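Local coordinates for protein particle-associated glycoside hydrolase (Acinetobacter phage Fri1, PDB 6C72) that probably degrades the capsular polysaccharide of Acinetobacter baumannii as a trimeric tailspike depolymerase, opening the way for phage entry into the host cell, at residues A[322-326]-A[356-360]; A[349-355]-A[373-379]; A[396-402]-A[421-427]. One frame throughout, in Å; residues are numbered along the deposited sequence.

Interaction 1: A[322-326]-A[356-360]; sequences FNALA and KGKAT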
loop_
_atom_site.group_PDB
_atom_site.type_symbol
_atom_site.label_atom_id
_atom_site.label_comp_id
_atom_site.label_asym_id
_atom_site.label_seq_id
_atom_site.Cartn_x
_atom_site.Cartn_y
_atom_site.Cartn_z
ATOM N N PHE A 322 6.624 5.921 -18.248
ATOM C CA PHE A 322 6.441 5.237 -19.511
ATOM C C PHE A 322 6.362 6.308 -20.584
ATOM O O PHE A 322 5.477 7.166 -20.535
ATOM C CB PHE A 322 5.178 4.382 -19.503
ATOM C CG PHE A 322 5.101 3.439 -18.343
ATOM C CD1 PHE A 322 5.697 2.181 -18.415
ATOM C CD2 PHE A 322 4.413 3.793 -17.190
ATOM C CE1 PHE A 322 5.632 1.302 -17.343
ATOM C CE2 PHE A 322 4.330 2.912 -16.110
ATOM C CZ PHE A 322 4.947 1.662 -16.186
ATOM N N ASN A 323 7.284 6.271 -21.537
ATOM C CA ASN A 323 7.430 7.364 -22.486
ATOM C C ASN A 323 7.721 6.809 -23.868
ATOM O O ASN A 323 8.645 6.011 -24.037
ATOM C CB ASN A 323 8.549 8.316 -22.025
ATOM C CG ASN A 323 8.576 9.607 -22.797
ATOM O OD1 ASN A 323 7.745 9.838 -23.670
ATOM N ND2 ASN A 323 9.535 10.472 -22.472
ATOM N N ALA A 324 6.960 7.245 -24.859
ATOM C CA ALA A 324 7.163 6.748 -26.209
ATOM C C ALA A 324 6.886 7.857 -27.212
ATOM O O ALA A 324 5.989 8.682 -27.016
ATOM C CB ALA A 324 6.277 5.528 -26.506
ATOM N N LEU A 325 7.695 7.896 -28.257
ATOM C CA LEU A 325 7.422 8.718 -29.422
ATOM C C LEU A 325 6.898 7.821 -30.531
ATOM O O LEU A 325 7.165 6.614 -30.558
ATOM C CB LEU A 325 8.674 9.467 -29.894
ATOM C CG LEU A 325 9.362 10.378 -28.866
ATOM C CD1 LEU A 325 10.716 10.894 -29.399
ATOM C CD2 LEU A 325 8.455 11.520 -28.455
ATOM N N ALA A 326 6.127 8.414 -31.433
ATOM C CA ALA A 326 5.563 7.643 -32.530
ATOM C C ALA A 326 6.680 6.970 -33.322
ATOM O O ALA A 326 7.763 7.537 -33.512
ATOM C CB ALA A 326 4.724 8.549 -33.437
ATOM N N LYS A 356 3.988 9.442 -20.741
ATOM C CA LYS A 356 4.397 10.607 -21.505
ATOM C C LYS A 356 4.408 10.282 -22.990
ATOM O O LYS A 356 4.533 9.122 -23.397
ATOM C CB LYS A 356 5.785 11.080 -21.073
ATOM C CG LYS A 356 5.855 11.611 -19.658
ATOM C CD LYS A 356 7.282 11.964 -19.285
ATOM C CE LYS A 356 7.368 12.490 -17.868
ATOM N NZ LYS A 356 8.773 12.653 -17.443
ATOM N N GLY A 357 4.306 11.327 -23.799
ATOM C CA GLY A 357 4.335 11.155 -25.232
ATOM C C GLY A 357 3.146 10.376 -25.732
ATOM O O GLY A 357 2.000 10.816 -25.574
ATOM N N LYS A 358 3.385 9.207 -26.317
ATOM C CA LYS A 358 2.289 8.387 -26.807
ATOM C C LYS A 358 1.867 7.297 -25.830
ATOM O O LYS A 358 0.885 6.598 -26.099
ATOM C CB LYS A 358 2.682 7.745 -28.135
ATOM C CG LYS A 358 3.026 8.709 -29.230
ATOM C CD LYS A 358 1.788 9.383 -29.752
ATOM C CE LYS A 358 2.137 10.303 -30.904
ATOM N NZ LYS A 358 0.910 10.868 -31.527
ATOM N N ALA A 359 2.535 7.170 -24.686
ATOM C CA ALA A 359 2.313 6.012 -23.823
ATOM C C ALA A 359 0.884 5.970 -23.290
ATOM O O ALA A 359 0.315 6.998 -22.921
ATOM C CB ALA A 359 3.296 6.023 -22.660
ATOM N N THR A 360 0.313 4.762 -23.241
ATOM C CA THR A 360 -1.061 4.530 -22.812
ATOM C C THR A 360 -1.201 3.080 -22.354
ATOM O O THR A 360 -0.420 2.217 -22.742
ATOM C CB THR A 360 -2.052 4.852 -23.940
ATOM O OG1 THR A 360 -3.398 4.666 -23.477
ATOM C CG2 THR A 360 -1.791 3.970 -25.158
#

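Interaction 2: A[349-355]-A[373-379]; sequences KFLNCRF and IVDNCEF. With ZN (zinc ion), chain K.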
loop_
_atom_site.group_PDB
_atom_site.type_symbol
_atom_site.label_atom_id
_atom_site.label_comp_id
_atom_site.label_asym_id
_atom_site.label_seq_id
_atom_site.Cartn_x
_atom_site.Cartn_y
_atom_site.Cartn_z
ATOM N N LYS A 349 -0.502 -2.819 -10.324
ATOM C CA LYS A 349 -0.820 -1.495 -9.813
ATOM C C LYS A 349 0.093 -0.466 -10.451
ATOM O O LYS A 349 1.318 -0.641 -10.466
ATOM C CB LYS A 349 -0.675 -1.441 -8.299
ATOM C CG LYS A 349 -1.541 -2.421 -7.547
ATOM C CD LYS A 349 -1.275 -2.236 -6.077
ATOM C CE LYS A 349 -2.207 -3.061 -5.202
ATOM N NZ LYS A 349 -1.616 -4.385 -4.950
ATOM N N PHE A 350 -0.504 0.608 -10.961
ATOM C CA PHE A 350 0.236 1.766 -11.452
ATOM C C PHE A 350 0.032 2.891 -10.447
ATOM O O PHE A 350 -1.077 3.431 -10.325
ATOM C CB PHE A 350 -0.219 2.167 -12.853
ATOM C CG PHE A 350 0.024 1.106 -13.904
ATOM C CD1 PHE A 350 1.265 1.001 -14.540
ATOM C CD2 PHE A 350 -0.978 0.245 -14.279
ATOM C CE1 PHE A 350 1.501 0.048 -15.515
ATOM C CE2 PHE A 350 -0.743 -0.728 -15.257
ATOM C CZ PHE A 350 0.505 -0.814 -15.879
ATOM N N LEU A 351 1.101 3.218 -9.717
ATOM C CA LEU A 351 1.090 4.199 -8.639
ATOM C C LEU A 351 2.108 5.292 -8.937
ATOM O O LEU A 351 3.268 4.991 -9.244
ATOM C CB LEU A 351 1.422 3.541 -7.299
ATOM C CG LEU A 351 0.660 2.276 -6.908
ATOM C CD1 LEU A 351 1.202 1.712 -5.614
ATOM C CD2 LEU A 351 -0.826 2.581 -6.770
ATOM N N ASN A 352 1.668 6.554 -8.866
ATOM C CA ASN A 352 2.539 7.720 -9.016
ATOM C C ASN A 352 3.311 7.701 -10.335
ATOM O O ASN A 352 4.403 8.262 -10.426
ATOM C CB ASN A 352 3.520 7.854 -7.841
ATOM C CG ASN A 352 2.834 7.821 -6.477
ATOM O OD1 ASN A 352 1.612 7.910 -6.374
ATOM N ND2 ASN A 352 3.631 7.745 -5.419
ATOM N N CYS A 353 2.763 7.063 -11.363
ATOM C CA CYS A 353 3.467 6.919 -12.622
ATOM C C CYS A 353 3.076 8.018 -13.599
ATOM O O CYS A 353 2.022 8.648 -13.479
ATOM C CB CYS A 353 3.182 5.553 -13.256
ATOM S SG CYS A 353 3.842 4.130 -12.339
ATOM N N ARG A 354 3.921 8.200 -14.613
ATOM C CA ARG A 354 3.704 9.202 -15.645
ATOM C C ARG A 354 3.782 8.534 -17.008
ATOM O O ARG A 354 4.756 7.829 -17.313
ATOM C CB ARG A 354 4.708 10.339 -15.526
ATOM C CG ARG A 354 4.357 11.205 -14.347
ATOM C CD ARG A 354 5.419 12.195 -13.952
ATOM N NE ARG A 354 6.716 11.597 -13.636
ATOM C CZ ARG A 354 6.951 10.786 -12.607
ATOM N NH1 ARG A 354 5.952 10.414 -11.800
ATOM N NH2 ARG A 354 8.186 10.334 -12.390
ATOM N N PHE A 355 2.721 8.694 -17.786
ATOM C CA PHE A 355 2.646 8.198 -19.150
ATOM C C PHE A 355 2.847 9.405 -20.060
ATOM O O PHE A 355 1.992 10.303 -20.119
ATOM C CB PHE A 355 1.313 7.495 -19.395
ATOM C CG PHE A 355 1.130 6.239 -18.574
ATOM C CD1 PHE A 355 0.826 6.305 -17.224
ATOM C CD2 PHE A 355 1.250 4.981 -19.160
ATOM C CE1 PHE A 355 0.646 5.147 -16.478
ATOM C CE2 PHE A 355 1.078 3.824 -18.415
ATOM C CZ PHE A 355 0.775 3.908 -17.074
ATOM N N ILE A 373 -5.792 -1.173 -11.111
ATOM C CA ILE A 373 -5.466 -0.080 -10.194
ATOM C C ILE A 373 -4.588 0.951 -10.906
ATOM O O ILE A 373 -3.432 0.664 -11.251
ATOM C CB ILE A 373 -4.759 -0.598 -8.930
ATOM C CG1 ILE A 373 -5.693 -1.495 -8.101
ATOM C CG2 ILE A 373 -4.232 0.568 -8.102
ATOM C CD1 ILE A 373 -6.856 -0.775 -7.500
ATOM N N VAL A 374 -5.108 2.163 -11.060
ATOM C CA VAL A 374 -4.357 3.300 -11.581
ATOM C C VAL A 374 -4.588 4.471 -10.624
ATOM O O VAL A 374 -5.715 4.974 -10.512
ATOM C CB VAL A 374 -4.779 3.682 -13.006
ATOM C CG1 VAL A 374 -3.922 4.876 -13.495
ATOM C CG2 VAL A 374 -4.705 2.479 -13.946
ATOM N N ASP A 375 -3.536 4.902 -9.930
ATOM C CA ASP A 375 -3.702 5.896 -8.879
ATOM C C ASP A 375 -2.579 6.925 -8.917
ATOM O O ASP A 375 -1.399 6.561 -8.960
ATOM C CB ASP A 375 -3.756 5.210 -7.510
ATOM C CG ASP A 375 -3.929 6.185 -6.382
ATOM O OD1 ASP A 375 -5.088 6.588 -6.127
ATOM O OD2 ASP A 375 -2.910 6.556 -5.754
ATOM N N ASN A 376 -2.958 8.208 -8.887
ATOM C CA ASN A 376 -2.020 9.332 -8.860
ATOM C C ASN A 376 -1.035 9.271 -10.024
ATOM O O ASN A 376 0.155 9.556 -9.876
ATOM C CB ASN A 376 -1.302 9.431 -7.514
ATOM C CG ASN A 376 -2.101 10.230 -6.491
ATOM O OD1 ASN A 376 -2.105 11.464 -6.525
ATOM N ND2 ASN A 376 -2.791 9.534 -5.586
ATOM N N CYS A 377 -1.542 8.888 -11.190
ATOM C CA CYS A 377 -0.781 8.830 -12.425
ATOM C C CYS A 377 -1.099 10.019 -13.338
ATOM O O CYS A 377 -2.146 10.663 -13.226
ATOM C CB CYS A 377 -1.069 7.521 -13.159
ATOM S SG CYS A 377 -0.516 6.073 -12.261
ATOM N N GLU A 378 -0.185 10.286 -14.267
ATOM C CA GLU A 378 -0.351 11.335 -15.262
ATOM C C GLU A 378 -0.389 10.729 -16.658
ATOM O O GLU A 378 0.357 9.794 -16.958
ATOM C CB GLU A 378 0.774 12.360 -15.188
ATOM C CG GLU A 378 0.902 13.085 -13.865
ATOM C CD GLU A 378 2.014 14.122 -13.899
ATOM O OE1 GLU A 378 2.100 14.862 -14.902
ATOM O OE2 GLU A 378 2.817 14.175 -12.938
ATOM N N PHE A 379 -1.262 11.259 -17.511
ATOM C CA PHE A 379 -1.430 10.757 -18.871
ATOM C C PHE A 379 -1.332 11.918 -19.855
ATOM O O PHE A 379 -2.091 12.888 -19.742
ATOM C CB PHE A 379 -2.773 10.033 -19.009
ATOM C CG PHE A 379 -2.865 8.773 -18.198
ATOM C CD1 PHE A 379 -2.466 7.552 -18.738
ATOM C CD2 PHE A 379 -3.340 8.802 -16.898
ATOM C CE1 PHE A 379 -2.537 6.367 -17.991
ATOM C CE2 PHE A 379 -3.424 7.629 -16.148
ATOM C CZ PHE A 379 -3.011 6.408 -16.700
HETATM ZN ZN ZN K . 3.631 16.139 -15.615
HETATM O O HOH W 1 -0.158 6.249 -5.171
HETATM O O HOH W 2 3.592 12.235 -11.230
#

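Interaction 3: A[396-402]-A[421-427]; sequences GRFTNNT and FLIEGNR. With ZN (zinc ion), chain I.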
loop_
_atom_site.group_PDB
_atom_site.type_symbol
_atom_site.label_atom_id
_atom_site.label_comp_id
_atom_site.label_asym_id
_atom_site.label_seq_id
_atom_site.Cartn_x
_atom_site.Cartn_y
_atom_site.Cartn_z
ATOM N N GLY A 396 -12.203 -2.224 -10.861
ATOM C CA GLY A 396 -11.015 -1.539 -10.422
ATOM C C GLY A 396 -11.315 -0.127 -9.962
ATOM O O GLY A 396 -12.468 0.291 -9.855
ATOM N N ARG A 397 -10.224 0.590 -9.706
ATOM C CA ARG A 397 -10.231 1.939 -9.168
ATOM C C ARG A 397 -9.253 2.771 -9.982
ATOM O O ARG A 397 -8.066 2.431 -10.079
ATOM C CB ARG A 397 -9.843 1.933 -7.689
ATOM C CG ARG A 397 -10.756 1.076 -6.847
ATOM C CD ARG A 397 -10.319 1.026 -5.403
ATOM N NE ARG A 397 -10.290 2.359 -4.803
ATOM C CZ ARG A 397 -11.342 2.958 -4.238
ATOM N NH1 ARG A 397 -12.528 2.349 -4.193
ATOM N NH2 ARG A 397 -11.205 4.173 -3.705
ATOM N N PHE A 398 -9.773 3.816 -10.618
ATOM C CA PHE A 398 -9.017 4.798 -11.390
ATOM C C PHE A 398 -9.136 6.115 -10.623
ATOM O O PHE A 398 -10.077 6.882 -10.822
ATOM C CB PHE A 398 -9.575 4.889 -12.800
ATOM C CG PHE A 398 -8.745 5.709 -13.740
ATOM C CD1 PHE A 398 -7.734 5.126 -14.473
ATOM C CD2 PHE A 398 -9.015 7.058 -13.935
ATOM C CE1 PHE A 398 -6.977 5.882 -15.365
ATOM C CE2 PHE A 398 -8.265 7.808 -14.826
ATOM C CZ PHE A 398 -7.235 7.218 -15.538
ATOM N N THR A 399 -8.184 6.365 -9.728
ATOM C CA THR A 399 -8.310 7.416 -8.731
ATOM C C THR A 399 -7.172 8.426 -8.815
ATOM O O THR A 399 -6.008 8.065 -9.053
ATOM C CB THR A 399 -8.352 6.824 -7.318
ATOM O OG1 THR A 399 -7.274 5.891 -7.166
ATOM C CG2 THR A 399 -9.698 6.126 -7.029
ATOM N N ASN A 400 -7.525 9.703 -8.637
ATOM C CA ASN A 400 -6.546 10.760 -8.438
ATOM C C ASN A 400 -5.548 10.839 -9.584
ATOM O O ASN A 400 -4.382 11.142 -9.371
ATOM C CB ASN A 400 -5.813 10.585 -7.113
ATOM C CG ASN A 400 -6.756 10.609 -5.932
ATOM O OD1 ASN A 400 -6.818 9.654 -5.150
ATOM N ND2 ASN A 400 -7.505 11.702 -5.794
ATOM N N ASN A 401 -5.988 10.558 -10.799
ATOM C CA ASN A 401 -5.136 10.667 -11.967
ATOM C C ASN A 401 -5.473 11.943 -12.719
ATOM O O ASN A 401 -6.551 12.526 -12.552
ATOM C CB ASN A 401 -5.310 9.455 -12.889
ATOM C CG ASN A 401 -5.120 8.145 -12.156
ATOM O OD1 ASN A 401 -4.013 7.860 -11.694
ATOM N ND2 ASN A 401 -6.209 7.341 -12.018
ATOM N N THR A 402 -4.547 12.362 -13.572
ATOM C CA THR A 402 -4.752 13.517 -14.431
ATOM C C THR A 402 -4.613 13.070 -15.880
ATOM O O THR A 402 -3.650 12.387 -16.238
ATOM C CB THR A 402 -3.755 14.637 -14.088
ATOM O OG1 THR A 402 -4.019 15.120 -12.766
ATOM C CG2 THR A 402 -3.837 15.819 -15.084
ATOM N N PHE A 421 -15.882 -0.658 -12.051
ATOM C CA PHE A 421 -14.725 0.181 -12.368
ATOM C C PHE A 421 -15.034 1.604 -11.895
ATOM O O PHE A 421 -15.899 2.280 -12.464
ATOM C CB PHE A 421 -14.438 0.131 -13.871
ATOM C CG PHE A 421 -13.146 0.795 -14.285
ATOM C CD1 PHE A 421 -11.920 0.201 -14.017
ATOM C CD2 PHE A 421 -13.157 1.994 -14.974
ATOM C CE1 PHE A 421 -10.725 0.807 -14.410
ATOM C CE2 PHE A 421 -11.963 2.599 -15.370
ATOM C CZ PHE A 421 -10.744 2.000 -15.084
ATOM N N LEU A 422 -14.346 2.049 -10.845
ATOM C CA LEU A 422 -14.636 3.320 -10.192
ATOM C C LEU A 422 -13.692 4.411 -10.684
ATOM O O LEU A 422 -12.467 4.257 -10.619
ATOM C CB LEU A 422 -14.535 3.184 -8.670
ATOM C CG LEU A 422 -14.746 4.471 -7.858
ATOM C CD1 LEU A 422 -16.116 5.083 -8.155
ATOM C CD2 LEU A 422 -14.611 4.198 -6.375
ATOM N N ILE A 423 -14.272 5.518 -11.137
ATOM C CA ILE A 423 -13.548 6.675 -11.654
ATOM C C ILE A 423 -13.824 7.840 -10.706
ATOM O O ILE A 423 -14.945 8.367 -10.663
ATOM C CB ILE A 423 -13.971 6.998 -13.092
ATOM C CG1 ILE A 423 -13.637 5.805 -14.000
ATOM C CG2 ILE A 423 -13.343 8.316 -13.575
ATOM C CD1 ILE A 423 -14.048 5.984 -15.426
ATOM N N GLU A 424 -12.809 8.235 -9.941
ATOM C CA GLU A 424 -13.001 9.108 -8.793
ATOM C C GLU A 424 -11.746 9.935 -8.528
ATOM O O GLU A 424 -10.630 9.419 -8.607
ATOM C CB GLU A 424 -13.349 8.269 -7.565
ATOM C CG GLU A 424 -13.294 8.998 -6.243
ATOM C CD GLU A 424 -13.679 8.088 -5.083
ATOM O OE1 GLU A 424 -12.838 7.243 -4.692
ATOM O OE2 GLU A 424 -14.826 8.205 -4.582
ATOM N N GLY A 425 -11.942 11.208 -8.175
ATOM C CA GLY A 425 -10.853 12.069 -7.777
ATOM C C GLY A 425 -9.911 12.499 -8.881
ATOM O O GLY A 425 -8.829 13.007 -8.576
ATOM N N ASN A 426 -10.273 12.296 -10.147
ATOM C CA ASN A 426 -9.397 12.552 -11.279
ATOM C C ASN A 426 -9.506 14.000 -11.761
ATOM O O ASN A 426 -10.510 14.678 -11.543
ATOM C CB ASN A 426 -9.717 11.589 -12.420
ATOM C CG ASN A 426 -9.533 10.130 -12.013
ATOM O OD1 ASN A 426 -8.409 9.623 -11.978
ATOM N ND2 ASN A 426 -10.626 9.465 -11.666
ATOM N N ARG A 427 -8.447 14.468 -12.429
ATOM C CA ARG A 427 -8.448 15.757 -13.109
ATOM C C ARG A 427 -8.485 15.519 -14.610
ATOM O O ARG A 427 -7.529 14.995 -15.189
ATOM C CB ARG A 427 -7.235 16.594 -12.725
ATOM C CG ARG A 427 -7.275 17.037 -11.303
ATOM C CD ARG A 427 -6.746 18.439 -11.204
ATOM N NE ARG A 427 -5.421 18.516 -11.793
ATOM C CZ ARG A 427 -4.552 19.468 -11.502
ATOM N NH1 ARG A 427 -4.886 20.417 -10.635
ATOM N NH2 ARG A 427 -3.352 19.465 -12.068
HETATM ZN ZN ZN I . -14.059 7.276 -2.592
HETATM O O HOH W 3 -13.920 5.032 -2.882
HETATM O O HOH W 4 -16.262 8.023 -1.764
#

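Interaction 1: A[322-326]-A[356-360]
Asn323 pairs with Lys356 and Ala324 with Gly357 in parallel register, where the ends of strands 321-324 and 354-357, successive coils of a right-handed parallel beta-helix, run into a turn. Lys356 N gives a nearly straight hydrogen bond to Phe322 O (2.7 Å). Ala324 N reaches back to Lys356 O in a weak bond of 3.4 Å, and Lys358 N closes on Ala324 O at 2.7 Å. Lys356 O also takes the N-H of Ala359, which closes a type II' turn over Lys356 to Ala359; Gly357 provides the positive phi (65°) this turn requires, and its CA lies against Ala324 O.

The turn brings the methyl of Ala359 back against the preceding coil, with CB 4.0 Å from CB of Phe322. The ring of Phe322 leads away from this pair into the interior, where it stacks on Phe355 and also meets Phe287. On the face shared by Asn323 and Lys356 the two side chains cross at a slant, the amide of Asn323 lying against the first methylene of the lysine. Lys358 bends at its second torsion (chi2 -73°), which lays its aliphatic part along the backbone of 324-326, while its ammonium group forms a salt bridge with Asp407. At the outer end of this lysine, CE packs against Ala326 CB at 4.0 Å.

Interaction 2: A[349-355]-A[373-379]
Two successive coils of the right-handed parallel beta-helix stack here in exact register, residue over residue from Lys349 on Ile373 to Phe355 on Phe379, with short strands on both sides of a corner. Strands 349-351 and 373-375 run 4.9 Å apart and are almost perfectly parallel. At the corner Asn352 and Asn376 both adopt the left-handed backbone conformation. Cys353 N donates to Cys377 SG (3.5 Å), and the same sulfur lies close to Phe350 O.

Toward the interior, the rings of Phe355 and Phe379 form an offset stack, their centroids 4.7 Å apart and planes 12° apart. CE1 of Phe379 sits over one face of Phe355, toward its rim.

The face that carries Asp375, Arg354 and Glu378 is mixed: Leu351 CD2 rests against Ile373 CG2, and polar groups gather toward the corner, where the amides of Asn352 and Asn376 lie side by side but turned 85° to each other. Asn376 ND2 donates to Asp375 OD2 (3.0 Å), meeting the oxygen from above the carboxylate plane. A water joins Asn352 OD1 to Asp375 OD2, while Asn352 ND2 turns to Asp279 of the second subunit and Asp375 OD1 pairs with Thr399.

Glu378, its CG anti to the carbonyl carbon (chi1 -60°) and its chain extended, runs alongside Arg354, whose CD is 3.4 Å from Glu378 OE2. Their charged ends do not touch; a water that accepts from Arg354 NH1 and donates to Glu378 OE2 joins them. Arg354 NH2 is held by Asn319. Glu378 OE1 accepts from Trp404 and binds a zinc ion at 2.1 Å.

Interaction 3: A[396-402]-A[421-427]
Backbone hydrogen bonds join Gly396-Thr402 to Phe421-Arg427. Leu422 N binds Gly396 O, Phe398 N binds Leu422 O (2.7 Å), Glu424 N binds Phe398 O, and Arg427 N meets Asn401 O beyond the corner.

Amide bonds knit the corner together. Asn426 ND2 also donates to Phe398 O (2.8 Å), reaching it from the opposite face of the carbonyl plane to Glu424 N, while Asn426 OD1 takes the N-H of Asn401 N at 2.9 Å, gripping the other coil on both sides of the bend. With CG anti to the carbonyl carbon (chi1 -60°), the Asn426 amide lies alongside that of Asn401, planes 23° apart. Asn401 itself faces the preceding coil, with OD1 on Cys377 N.

Among the aromatic groups, Phe398 CB lies 3.9 Å from Phe421 CZ, and one face of the Phe398 ring carries Asn401 ND2, 3.3 Å above its centre.

On the outer face, NH1 of Arg397 packs on Leu422 CD2 at 3.5 Å. Glu424, extended beyond CG, grips a zinc ion with both carboxylate oxygens, OE1 at 2.4 Å and OE2 at 2.3 Å. One of the two waters on the metal accepts from Arg397 NH2 in the guanidinium plane, linking arginine to glutamate through the zinc shell. Asparagines stacked just after the corner of successive coils, their amides bonded to neighbouring backbone, recur in right-handed parallel beta-helices, the fold of many phage tailspikes.

From the N terminus, strand 321-324 comes first; interaction 1 closes a loop when the chain returns at 356-360, one coil later. Interaction 2 begins inside that loop, at 349-355, and closes beyond it at 373-379, so the two cross and share strand 354-357. They touch directly where Phe322 packs on Phe350 and where its backbone N meets Arg354 O. Interaction 3 follows in series, closing its own loop between 396-402 and 421-427. It meets interaction 2 along the neighbouring strands 372-375 and 396-399, and both border the second subunit. Interactions 1 and 3 stay about 9 Å apart at their nearest atoms, bridged by the coils of interaction 2.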